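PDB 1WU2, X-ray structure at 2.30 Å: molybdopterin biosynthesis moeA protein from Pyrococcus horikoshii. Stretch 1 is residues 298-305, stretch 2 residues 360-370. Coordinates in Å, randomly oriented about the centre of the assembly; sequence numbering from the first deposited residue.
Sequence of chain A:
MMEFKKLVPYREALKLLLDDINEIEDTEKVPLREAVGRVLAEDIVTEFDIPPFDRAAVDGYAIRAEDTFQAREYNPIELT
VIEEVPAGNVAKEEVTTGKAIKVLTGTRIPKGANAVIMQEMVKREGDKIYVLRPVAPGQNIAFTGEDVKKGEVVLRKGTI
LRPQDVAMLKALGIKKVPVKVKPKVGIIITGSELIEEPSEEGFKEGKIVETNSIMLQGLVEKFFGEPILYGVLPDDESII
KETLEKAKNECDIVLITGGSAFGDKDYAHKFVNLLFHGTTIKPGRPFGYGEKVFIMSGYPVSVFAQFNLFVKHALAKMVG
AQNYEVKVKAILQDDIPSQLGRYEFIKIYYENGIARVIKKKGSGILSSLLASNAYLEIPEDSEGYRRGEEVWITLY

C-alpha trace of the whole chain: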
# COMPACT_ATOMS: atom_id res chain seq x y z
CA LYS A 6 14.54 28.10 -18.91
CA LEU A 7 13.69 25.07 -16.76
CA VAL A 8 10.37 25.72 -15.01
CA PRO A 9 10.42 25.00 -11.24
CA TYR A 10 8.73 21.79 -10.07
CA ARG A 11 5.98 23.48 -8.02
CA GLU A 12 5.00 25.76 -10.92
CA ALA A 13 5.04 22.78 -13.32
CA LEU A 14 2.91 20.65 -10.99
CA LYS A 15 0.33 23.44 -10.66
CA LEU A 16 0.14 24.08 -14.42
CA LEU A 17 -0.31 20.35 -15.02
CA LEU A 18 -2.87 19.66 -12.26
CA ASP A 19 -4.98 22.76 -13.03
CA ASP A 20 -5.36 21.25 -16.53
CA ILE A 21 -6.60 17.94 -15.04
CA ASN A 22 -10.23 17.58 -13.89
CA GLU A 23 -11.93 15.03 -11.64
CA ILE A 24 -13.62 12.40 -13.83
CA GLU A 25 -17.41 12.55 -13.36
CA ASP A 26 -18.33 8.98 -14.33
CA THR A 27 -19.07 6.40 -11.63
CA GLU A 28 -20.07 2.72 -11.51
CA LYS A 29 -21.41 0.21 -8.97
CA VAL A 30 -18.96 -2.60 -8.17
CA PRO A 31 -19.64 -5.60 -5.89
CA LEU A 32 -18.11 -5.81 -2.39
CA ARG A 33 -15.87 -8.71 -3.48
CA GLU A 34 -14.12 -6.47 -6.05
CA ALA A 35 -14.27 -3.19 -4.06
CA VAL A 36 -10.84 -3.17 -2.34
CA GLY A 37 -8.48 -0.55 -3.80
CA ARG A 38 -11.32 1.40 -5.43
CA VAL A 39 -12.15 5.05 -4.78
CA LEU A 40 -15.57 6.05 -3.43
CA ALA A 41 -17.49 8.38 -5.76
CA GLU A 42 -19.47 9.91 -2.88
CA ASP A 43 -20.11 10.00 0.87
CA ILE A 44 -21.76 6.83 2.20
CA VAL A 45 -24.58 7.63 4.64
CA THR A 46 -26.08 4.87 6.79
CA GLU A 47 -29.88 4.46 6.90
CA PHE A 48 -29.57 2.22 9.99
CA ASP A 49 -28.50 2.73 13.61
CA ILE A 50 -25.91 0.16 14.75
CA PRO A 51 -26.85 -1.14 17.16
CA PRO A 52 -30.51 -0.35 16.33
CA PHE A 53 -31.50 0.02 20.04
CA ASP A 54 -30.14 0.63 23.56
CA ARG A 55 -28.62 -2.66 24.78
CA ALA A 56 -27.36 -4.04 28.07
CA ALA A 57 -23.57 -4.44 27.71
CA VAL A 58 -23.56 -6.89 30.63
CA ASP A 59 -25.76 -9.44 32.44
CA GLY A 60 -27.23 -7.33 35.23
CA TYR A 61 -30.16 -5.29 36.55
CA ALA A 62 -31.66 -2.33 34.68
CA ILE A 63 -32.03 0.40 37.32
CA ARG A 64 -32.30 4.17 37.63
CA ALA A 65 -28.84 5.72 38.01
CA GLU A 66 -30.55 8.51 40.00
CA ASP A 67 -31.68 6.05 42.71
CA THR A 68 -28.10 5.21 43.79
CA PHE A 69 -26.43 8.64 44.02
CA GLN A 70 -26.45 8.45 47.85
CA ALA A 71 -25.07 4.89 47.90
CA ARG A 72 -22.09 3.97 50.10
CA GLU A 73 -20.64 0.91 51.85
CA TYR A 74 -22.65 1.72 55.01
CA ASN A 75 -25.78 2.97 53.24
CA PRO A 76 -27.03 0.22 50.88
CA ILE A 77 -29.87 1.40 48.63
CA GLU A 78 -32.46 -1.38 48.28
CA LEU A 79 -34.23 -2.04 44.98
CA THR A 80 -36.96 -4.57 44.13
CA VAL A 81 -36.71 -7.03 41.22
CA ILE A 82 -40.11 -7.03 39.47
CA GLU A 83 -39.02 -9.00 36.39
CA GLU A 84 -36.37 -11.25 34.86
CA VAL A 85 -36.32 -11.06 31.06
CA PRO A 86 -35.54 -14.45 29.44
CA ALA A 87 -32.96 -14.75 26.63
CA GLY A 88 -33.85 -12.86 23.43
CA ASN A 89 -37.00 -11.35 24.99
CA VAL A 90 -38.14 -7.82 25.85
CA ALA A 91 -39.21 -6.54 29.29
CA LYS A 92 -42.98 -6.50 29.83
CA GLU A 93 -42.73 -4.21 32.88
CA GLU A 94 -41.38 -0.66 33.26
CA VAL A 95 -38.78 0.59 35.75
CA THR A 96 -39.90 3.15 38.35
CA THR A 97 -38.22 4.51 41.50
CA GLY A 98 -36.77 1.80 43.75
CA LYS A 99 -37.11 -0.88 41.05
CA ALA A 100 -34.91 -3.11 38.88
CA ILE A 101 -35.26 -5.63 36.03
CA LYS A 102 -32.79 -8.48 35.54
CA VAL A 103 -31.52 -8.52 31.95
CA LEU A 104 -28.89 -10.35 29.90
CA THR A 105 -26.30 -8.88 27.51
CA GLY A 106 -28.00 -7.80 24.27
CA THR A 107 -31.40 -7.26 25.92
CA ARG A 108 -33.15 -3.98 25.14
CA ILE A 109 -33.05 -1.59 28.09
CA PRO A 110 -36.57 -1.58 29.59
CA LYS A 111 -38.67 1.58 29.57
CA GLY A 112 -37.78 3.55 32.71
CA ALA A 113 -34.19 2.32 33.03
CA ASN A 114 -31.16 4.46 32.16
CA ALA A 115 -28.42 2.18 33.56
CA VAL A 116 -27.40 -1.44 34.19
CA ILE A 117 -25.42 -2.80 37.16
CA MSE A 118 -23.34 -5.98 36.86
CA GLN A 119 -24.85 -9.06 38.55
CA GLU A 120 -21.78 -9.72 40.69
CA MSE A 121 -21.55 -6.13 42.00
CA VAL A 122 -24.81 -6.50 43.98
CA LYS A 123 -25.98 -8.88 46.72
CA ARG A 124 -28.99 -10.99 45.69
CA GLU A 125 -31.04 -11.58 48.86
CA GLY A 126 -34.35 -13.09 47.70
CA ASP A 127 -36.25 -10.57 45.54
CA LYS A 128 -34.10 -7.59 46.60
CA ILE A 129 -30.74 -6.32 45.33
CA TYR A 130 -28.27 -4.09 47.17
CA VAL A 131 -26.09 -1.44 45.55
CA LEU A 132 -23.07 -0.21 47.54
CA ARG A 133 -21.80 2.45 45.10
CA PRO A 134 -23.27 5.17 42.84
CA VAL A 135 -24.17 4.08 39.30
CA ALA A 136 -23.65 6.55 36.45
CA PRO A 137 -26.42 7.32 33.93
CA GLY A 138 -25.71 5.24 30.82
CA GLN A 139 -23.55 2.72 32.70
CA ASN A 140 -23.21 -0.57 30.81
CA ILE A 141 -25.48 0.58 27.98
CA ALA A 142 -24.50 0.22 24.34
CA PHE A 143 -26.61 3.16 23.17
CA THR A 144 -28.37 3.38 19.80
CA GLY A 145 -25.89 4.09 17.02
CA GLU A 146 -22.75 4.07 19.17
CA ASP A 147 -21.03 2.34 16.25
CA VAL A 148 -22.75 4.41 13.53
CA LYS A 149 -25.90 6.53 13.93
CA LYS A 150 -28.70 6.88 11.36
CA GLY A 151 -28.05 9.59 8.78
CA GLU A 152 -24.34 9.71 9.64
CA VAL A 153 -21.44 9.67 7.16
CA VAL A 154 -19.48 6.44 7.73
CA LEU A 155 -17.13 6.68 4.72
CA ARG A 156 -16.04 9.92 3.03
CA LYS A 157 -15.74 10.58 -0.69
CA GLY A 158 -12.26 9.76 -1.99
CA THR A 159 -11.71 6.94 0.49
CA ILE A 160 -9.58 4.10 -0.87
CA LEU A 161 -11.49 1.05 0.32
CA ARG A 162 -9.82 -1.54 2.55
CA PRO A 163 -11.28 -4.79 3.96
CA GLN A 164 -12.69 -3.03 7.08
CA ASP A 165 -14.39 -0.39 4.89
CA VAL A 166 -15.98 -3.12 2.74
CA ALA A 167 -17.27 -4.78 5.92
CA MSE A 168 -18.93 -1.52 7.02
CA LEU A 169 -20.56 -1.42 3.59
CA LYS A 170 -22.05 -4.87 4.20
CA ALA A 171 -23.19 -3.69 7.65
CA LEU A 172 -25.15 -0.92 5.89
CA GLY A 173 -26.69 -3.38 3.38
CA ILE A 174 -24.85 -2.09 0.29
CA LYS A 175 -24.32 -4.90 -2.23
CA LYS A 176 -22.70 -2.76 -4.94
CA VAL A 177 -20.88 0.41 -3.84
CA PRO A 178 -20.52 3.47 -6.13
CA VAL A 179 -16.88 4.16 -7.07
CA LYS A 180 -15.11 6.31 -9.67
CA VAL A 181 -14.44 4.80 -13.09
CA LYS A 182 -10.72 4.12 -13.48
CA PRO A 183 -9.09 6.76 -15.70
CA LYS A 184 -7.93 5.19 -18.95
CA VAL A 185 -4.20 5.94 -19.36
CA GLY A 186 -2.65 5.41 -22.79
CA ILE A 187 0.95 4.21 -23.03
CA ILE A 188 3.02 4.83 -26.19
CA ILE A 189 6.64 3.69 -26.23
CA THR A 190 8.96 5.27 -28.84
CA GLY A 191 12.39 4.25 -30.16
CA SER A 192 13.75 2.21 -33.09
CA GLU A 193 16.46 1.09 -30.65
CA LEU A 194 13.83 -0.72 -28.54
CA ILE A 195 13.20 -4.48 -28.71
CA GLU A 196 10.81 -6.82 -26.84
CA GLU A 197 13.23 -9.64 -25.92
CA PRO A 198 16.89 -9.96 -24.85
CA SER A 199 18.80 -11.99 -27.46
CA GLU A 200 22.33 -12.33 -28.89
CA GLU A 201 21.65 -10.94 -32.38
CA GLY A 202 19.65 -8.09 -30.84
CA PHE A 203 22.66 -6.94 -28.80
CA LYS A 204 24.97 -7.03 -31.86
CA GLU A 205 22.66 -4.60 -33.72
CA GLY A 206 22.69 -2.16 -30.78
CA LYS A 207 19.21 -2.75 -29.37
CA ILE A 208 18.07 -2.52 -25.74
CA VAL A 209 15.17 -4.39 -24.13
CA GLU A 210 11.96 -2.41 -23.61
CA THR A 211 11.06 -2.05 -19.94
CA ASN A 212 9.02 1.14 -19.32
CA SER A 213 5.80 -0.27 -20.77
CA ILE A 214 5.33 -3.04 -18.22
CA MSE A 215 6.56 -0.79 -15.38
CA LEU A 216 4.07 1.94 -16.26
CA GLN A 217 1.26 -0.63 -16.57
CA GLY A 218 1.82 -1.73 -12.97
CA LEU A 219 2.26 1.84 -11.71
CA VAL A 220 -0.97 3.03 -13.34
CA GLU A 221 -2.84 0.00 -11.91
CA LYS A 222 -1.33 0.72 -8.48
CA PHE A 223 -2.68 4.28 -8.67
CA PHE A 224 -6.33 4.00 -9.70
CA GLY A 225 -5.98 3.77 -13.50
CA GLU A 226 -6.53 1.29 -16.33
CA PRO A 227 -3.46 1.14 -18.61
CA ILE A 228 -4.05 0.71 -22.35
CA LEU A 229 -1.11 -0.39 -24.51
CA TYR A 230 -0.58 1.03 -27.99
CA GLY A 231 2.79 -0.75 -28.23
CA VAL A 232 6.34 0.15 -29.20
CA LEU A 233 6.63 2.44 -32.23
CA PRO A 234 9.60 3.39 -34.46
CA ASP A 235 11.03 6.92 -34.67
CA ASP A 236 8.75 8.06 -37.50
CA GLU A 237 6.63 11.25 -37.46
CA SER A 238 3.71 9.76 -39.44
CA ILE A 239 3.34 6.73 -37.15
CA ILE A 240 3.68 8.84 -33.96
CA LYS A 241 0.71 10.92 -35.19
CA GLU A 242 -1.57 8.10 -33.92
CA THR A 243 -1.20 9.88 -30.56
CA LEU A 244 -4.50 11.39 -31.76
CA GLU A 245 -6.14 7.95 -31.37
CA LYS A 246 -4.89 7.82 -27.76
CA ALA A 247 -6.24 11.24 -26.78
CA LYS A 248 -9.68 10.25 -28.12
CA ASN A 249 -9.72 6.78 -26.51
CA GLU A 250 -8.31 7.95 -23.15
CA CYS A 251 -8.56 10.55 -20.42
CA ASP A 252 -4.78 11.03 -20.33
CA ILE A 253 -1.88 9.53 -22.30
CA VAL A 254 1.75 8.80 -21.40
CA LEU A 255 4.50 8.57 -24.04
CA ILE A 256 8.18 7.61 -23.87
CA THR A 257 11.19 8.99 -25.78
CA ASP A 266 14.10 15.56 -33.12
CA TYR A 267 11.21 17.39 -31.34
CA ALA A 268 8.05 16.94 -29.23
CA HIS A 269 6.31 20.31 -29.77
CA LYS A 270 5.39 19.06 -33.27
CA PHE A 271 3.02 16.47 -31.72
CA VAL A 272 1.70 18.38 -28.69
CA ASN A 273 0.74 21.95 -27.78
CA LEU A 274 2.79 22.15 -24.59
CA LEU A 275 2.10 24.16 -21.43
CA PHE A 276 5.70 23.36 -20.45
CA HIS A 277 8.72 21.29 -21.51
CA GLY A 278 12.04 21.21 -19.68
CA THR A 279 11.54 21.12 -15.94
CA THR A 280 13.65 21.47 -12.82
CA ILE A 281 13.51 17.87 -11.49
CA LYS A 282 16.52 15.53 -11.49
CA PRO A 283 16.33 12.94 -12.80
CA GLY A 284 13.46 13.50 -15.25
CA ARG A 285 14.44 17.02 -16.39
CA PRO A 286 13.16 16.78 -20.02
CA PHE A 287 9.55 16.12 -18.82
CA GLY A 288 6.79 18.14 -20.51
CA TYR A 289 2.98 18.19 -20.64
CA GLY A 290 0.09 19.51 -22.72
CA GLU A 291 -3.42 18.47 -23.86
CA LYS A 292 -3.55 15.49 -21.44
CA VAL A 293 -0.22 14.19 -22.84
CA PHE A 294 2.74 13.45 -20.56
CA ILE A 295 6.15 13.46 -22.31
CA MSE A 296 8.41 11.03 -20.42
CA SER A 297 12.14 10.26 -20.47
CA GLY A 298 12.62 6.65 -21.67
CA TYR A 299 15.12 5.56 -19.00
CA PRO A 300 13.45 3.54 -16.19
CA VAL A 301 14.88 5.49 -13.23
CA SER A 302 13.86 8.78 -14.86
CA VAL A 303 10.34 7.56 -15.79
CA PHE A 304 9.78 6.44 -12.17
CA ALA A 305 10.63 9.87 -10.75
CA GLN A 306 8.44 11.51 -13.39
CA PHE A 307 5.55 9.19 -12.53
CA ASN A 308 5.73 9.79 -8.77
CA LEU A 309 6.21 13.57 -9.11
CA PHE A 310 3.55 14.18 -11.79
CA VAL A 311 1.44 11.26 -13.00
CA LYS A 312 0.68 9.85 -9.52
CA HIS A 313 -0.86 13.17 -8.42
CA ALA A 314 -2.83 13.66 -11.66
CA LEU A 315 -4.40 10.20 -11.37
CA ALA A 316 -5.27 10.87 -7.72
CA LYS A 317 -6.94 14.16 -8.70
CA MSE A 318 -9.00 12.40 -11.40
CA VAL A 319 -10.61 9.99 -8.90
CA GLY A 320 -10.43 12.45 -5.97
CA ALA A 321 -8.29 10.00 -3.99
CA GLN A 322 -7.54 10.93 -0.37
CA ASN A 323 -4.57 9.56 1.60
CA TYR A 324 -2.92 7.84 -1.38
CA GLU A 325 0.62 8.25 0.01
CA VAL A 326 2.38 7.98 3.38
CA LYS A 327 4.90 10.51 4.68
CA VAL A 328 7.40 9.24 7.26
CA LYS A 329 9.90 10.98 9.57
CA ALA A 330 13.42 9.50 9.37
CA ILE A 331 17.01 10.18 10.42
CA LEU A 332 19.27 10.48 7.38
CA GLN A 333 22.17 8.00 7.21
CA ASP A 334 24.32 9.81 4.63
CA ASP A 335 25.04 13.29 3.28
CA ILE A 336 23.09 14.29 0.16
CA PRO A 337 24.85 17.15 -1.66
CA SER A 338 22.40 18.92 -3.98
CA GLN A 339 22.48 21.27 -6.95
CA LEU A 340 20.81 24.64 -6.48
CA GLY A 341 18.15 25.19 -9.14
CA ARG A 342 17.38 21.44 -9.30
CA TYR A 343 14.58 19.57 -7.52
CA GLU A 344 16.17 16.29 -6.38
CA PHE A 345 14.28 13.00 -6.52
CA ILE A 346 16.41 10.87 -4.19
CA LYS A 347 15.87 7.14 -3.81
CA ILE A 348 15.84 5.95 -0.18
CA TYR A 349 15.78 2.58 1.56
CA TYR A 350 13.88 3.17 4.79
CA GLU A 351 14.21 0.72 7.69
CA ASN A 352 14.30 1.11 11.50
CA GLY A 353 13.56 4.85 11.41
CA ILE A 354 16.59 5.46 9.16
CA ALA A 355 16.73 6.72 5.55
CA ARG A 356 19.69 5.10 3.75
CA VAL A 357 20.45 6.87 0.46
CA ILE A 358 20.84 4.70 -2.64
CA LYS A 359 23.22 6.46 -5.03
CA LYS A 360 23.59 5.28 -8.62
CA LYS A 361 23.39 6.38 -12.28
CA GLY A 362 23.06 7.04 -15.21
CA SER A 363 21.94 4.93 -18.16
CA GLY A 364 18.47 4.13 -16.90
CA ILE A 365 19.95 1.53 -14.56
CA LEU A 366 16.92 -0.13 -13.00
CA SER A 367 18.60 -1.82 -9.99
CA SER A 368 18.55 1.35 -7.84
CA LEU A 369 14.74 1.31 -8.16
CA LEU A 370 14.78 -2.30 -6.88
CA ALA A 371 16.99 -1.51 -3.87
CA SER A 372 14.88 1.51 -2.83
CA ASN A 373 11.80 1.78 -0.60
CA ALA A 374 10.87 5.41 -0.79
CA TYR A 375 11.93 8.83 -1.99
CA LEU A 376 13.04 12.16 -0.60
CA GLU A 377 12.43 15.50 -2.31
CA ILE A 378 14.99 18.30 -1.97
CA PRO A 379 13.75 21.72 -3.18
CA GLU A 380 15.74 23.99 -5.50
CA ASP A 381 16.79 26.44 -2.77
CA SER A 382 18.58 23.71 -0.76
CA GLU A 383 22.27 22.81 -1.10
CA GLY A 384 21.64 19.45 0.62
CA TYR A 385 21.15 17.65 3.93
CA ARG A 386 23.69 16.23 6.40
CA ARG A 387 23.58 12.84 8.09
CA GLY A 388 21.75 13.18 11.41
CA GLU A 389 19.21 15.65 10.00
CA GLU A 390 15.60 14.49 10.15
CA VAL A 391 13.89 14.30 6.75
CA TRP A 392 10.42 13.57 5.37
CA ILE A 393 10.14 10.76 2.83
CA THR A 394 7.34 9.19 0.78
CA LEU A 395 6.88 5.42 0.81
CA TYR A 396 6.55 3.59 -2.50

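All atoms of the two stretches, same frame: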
# COMPACT_ATOMS: atom_id res chain seq x y z
N GLY A 298 12.10 7.86 -21.04
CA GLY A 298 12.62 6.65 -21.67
C GLY A 298 13.54 5.77 -20.84
O GLY A 298 13.60 4.56 -21.08
N TYR A 299 14.27 6.35 -19.89
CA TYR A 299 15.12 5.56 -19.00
C TYR A 299 14.37 5.26 -17.70
O TYR A 299 13.84 6.18 -17.08
CB TYR A 299 16.45 6.26 -18.77
CG TYR A 299 17.40 6.08 -19.94
CD1 TYR A 299 17.94 7.18 -20.61
CD2 TYR A 299 17.73 4.80 -20.41
CE1 TYR A 299 18.79 7.01 -21.71
CE2 TYR A 299 18.57 4.62 -21.49
CZ TYR A 299 19.10 5.72 -22.14
OH TYR A 299 19.94 5.53 -23.22
N PRO A 300 14.30 3.98 -17.30
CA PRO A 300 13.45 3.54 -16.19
C PRO A 300 13.52 4.38 -14.91
O PRO A 300 12.48 4.72 -14.36
CB PRO A 300 13.94 2.12 -15.92
CG PRO A 300 14.45 1.65 -17.22
CD PRO A 300 15.03 2.85 -17.90
N VAL A 301 14.72 4.71 -14.45
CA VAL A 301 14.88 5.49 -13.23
C VAL A 301 14.22 6.86 -13.39
O VAL A 301 13.53 7.34 -12.49
CB VAL A 301 16.36 5.67 -12.83
CG1 VAL A 301 16.49 6.57 -11.60
CG2 VAL A 301 17.01 4.31 -12.56
N SER A 302 14.43 7.47 -14.54
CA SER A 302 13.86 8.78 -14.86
C SER A 302 12.33 8.78 -15.06
O SER A 302 11.66 9.75 -14.70
CB SER A 302 14.55 9.35 -16.09
OG SER A 302 14.08 10.65 -16.41
N VAL A 303 11.79 7.71 -15.63
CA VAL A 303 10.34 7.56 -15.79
C VAL A 303 9.66 7.41 -14.43
O VAL A 303 8.56 7.92 -14.23
CB VAL A 303 9.98 6.34 -16.68
CG1 VAL A 303 8.49 6.00 -16.59
CG2 VAL A 303 10.37 6.61 -18.11
N PHE A 304 10.31 6.71 -13.51
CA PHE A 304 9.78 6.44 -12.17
C PHE A 304 9.63 7.74 -11.38
O PHE A 304 8.60 7.97 -10.75
CB PHE A 304 10.70 5.48 -11.43
CG PHE A 304 10.19 5.05 -10.07
CD1 PHE A 304 9.31 3.99 -9.95
CD2 PHE A 304 10.62 5.70 -8.92
CE1 PHE A 304 8.85 3.58 -8.70
CE2 PHE A 304 10.16 5.30 -7.67
CZ PHE A 304 9.27 4.24 -7.56
N ALA A 305 10.66 8.57 -11.41
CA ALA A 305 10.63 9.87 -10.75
C ALA A 305 9.58 10.79 -11.37
O ALA A 305 8.89 11.53 -10.66
CB ALA A 305 12.00 10.52 -10.82
N LYS A 360 23.16 5.95 -7.39
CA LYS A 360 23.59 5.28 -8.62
C LYS A 360 23.47 6.23 -9.82
O LYS A 360 23.56 7.45 -9.67
CB LYS A 360 22.83 3.96 -8.81
CG LYS A 360 23.56 2.92 -9.68
CD LYS A 360 23.97 1.65 -8.93
CE LYS A 360 24.04 0.45 -9.89
NZ LYS A 360 24.93 -0.64 -9.40
N LYS A 361 23.25 5.67 -11.01
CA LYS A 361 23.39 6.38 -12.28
C LYS A 361 22.05 6.25 -13.06
O LYS A 361 21.04 5.90 -12.44
CB LYS A 361 24.61 5.78 -13.01
CG LYS A 361 25.76 6.78 -13.22
CD LYS A 361 26.92 6.15 -13.99
CE LYS A 361 27.64 7.16 -14.89
NZ LYS A 361 27.56 6.78 -16.34
N GLY A 362 21.98 6.54 -14.37
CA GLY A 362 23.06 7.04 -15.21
C GLY A 362 23.11 6.42 -16.60
O GLY A 362 23.92 6.83 -17.45
N SER A 363 22.29 5.39 -16.82
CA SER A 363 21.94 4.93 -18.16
C SER A 363 20.55 4.33 -18.14
O SER A 363 20.23 3.45 -18.95
CB SER A 363 22.96 3.90 -18.66
OG SER A 363 22.53 3.29 -19.86
N GLY A 364 19.71 4.81 -17.23
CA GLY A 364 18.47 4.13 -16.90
C GLY A 364 18.80 2.78 -16.30
O GLY A 364 18.40 1.75 -16.85
N ILE A 365 19.54 2.79 -15.20
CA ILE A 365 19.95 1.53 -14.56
C ILE A 365 19.01 1.16 -13.41
O ILE A 365 19.14 1.62 -12.27
CB ILE A 365 21.46 1.51 -14.20
CG1 ILE A 365 21.88 2.68 -13.30
CG2 ILE A 365 22.28 1.53 -15.49
CD1 ILE A 365 23.39 2.74 -13.11
N LEU A 366 18.08 0.28 -13.78
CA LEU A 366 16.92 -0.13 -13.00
C LEU A 366 17.15 -0.67 -11.58
O LEU A 366 16.22 -0.64 -10.77
CB LEU A 366 16.17 -1.19 -13.84
CG LEU A 366 14.68 -1.47 -13.68
CD1 LEU A 366 14.51 -2.74 -12.88
CD2 LEU A 366 13.90 -0.33 -13.05
N SER A 367 18.35 -1.15 -11.28
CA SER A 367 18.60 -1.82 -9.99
C SER A 367 18.49 -0.92 -8.76
O SER A 367 18.21 -1.40 -7.67
CB SER A 367 19.97 -2.51 -9.98
OG SER A 367 21.02 -1.58 -10.15
N SER A 368 18.71 0.39 -8.93
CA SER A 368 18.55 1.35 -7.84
C SER A 368 17.08 1.51 -7.43
O SER A 368 16.77 1.73 -6.26
CB SER A 368 19.16 2.70 -8.22
OG SER A 368 18.47 3.29 -9.31
N LEU A 369 16.18 1.40 -8.42
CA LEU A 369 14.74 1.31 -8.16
C LEU A 369 14.37 0.07 -7.34
O LEU A 369 13.47 0.13 -6.50
CB LEU A 369 13.97 1.28 -9.49
CG LEU A 369 13.26 2.55 -9.95
CD1 LEU A 369 14.12 3.78 -9.78
CD2 LEU A 369 12.84 2.38 -11.41
N LEU A 370 15.04 -1.05 -7.61
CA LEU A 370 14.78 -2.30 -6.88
C LEU A 370 15.25 -2.22 -5.43
O LEU A 370 14.58 -2.75 -4.53
CB LEU A 370 15.47 -3.48 -7.58
CG LEU A 370 14.64 -4.29 -8.58
CD1 LEU A 370 13.90 -3.39 -9.55
CD2 LEU A 370 15.53 -5.28 -9.32
O HOH W 1 22.91 5.09 -21.78

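The two stretches meet in a small, largely apolar contact, in which the first turns of a helix pack against a glycine-containing loop and the start of a second helix without any direct hydrogen bond between them. About 443 Å² of surface is buried, both sides summed, and the touching residues lie at least 60 positions apart in sequence, so this is a tertiary contact within one chain.

Each backbone secures its own shape. Y299 occupies the N-cap position of the first helix, and its carbonyl begins the helical ladder: V303 N donates to Y299 O at 2.9 Å, followed by F304 N to P300 O at 3.1 Å. In the other stretch, the loop leads into a helix that includes 367-370, where L369 N makes a weak hydrogen bond to L366 O at 3.1 Å. A cis peptide bond precedes G362, farther back in the loop.

The backbones come nearest at Y299 and G364, whose CA atoms are 4.2 Å apart. Y299 CB sits 3.5 Å from G364 CA, an approach that depends on the absence of a side chain at G364. A CB built in ideal geometry there would point toward the first stretch and lie 2.4 Å from Y299 CD2 and 2.8 Å from P300 CD, both clashes. The backbone angles of G364 (phi 63°, psi 60°) independently favour glycine. The space left free lets the tyrosine ring lie against the loop, with S363 C over one face and Y299 CD2 3.2 Å from S363 O. At the far end of the ring, a water bridges the polar groups: it is 2.7 Å from S363 OG and makes a weak hydrogen bond with Y299 OH at 3.3 Å. This is the route by which hydrogen bonding links the stretches, albeit indirectly.

P300 continues the close approach, its CD 3.7 Å from G364 O and its CB 3.8 Å from L366 CD2. The latter is an apolar contact between a compact ring and a leucine methyl. V301, with chi1 at 176° (t), loses 89 Å² to the other stretch. Its CG2 reaches the turn, 3.4 Å from I365 O and 3.7 Å from S368 OG. These two oxygens belong to a weak hydrogen bond in which S368 OG donates to I365 O at 3.5 Å, so the methyl packs beside a polar pair already engaged with each other.

L369 gives the apolar part its continuity, with 84 Å² covered and its CA-to-CB bond directed toward the first helix. Its CD1 is 4.0 Å from V301 CG2, while its CD2 is 3.8 Å from both P300 O and F304 CB. Its CG lies 4.3 Å from the centroid of the F304 ring and 22° off the ring normal, which places this CH-pi contact over the ring face. One leucine thus touches successive residues P300 and V301 and, one turn further along the helix, F304.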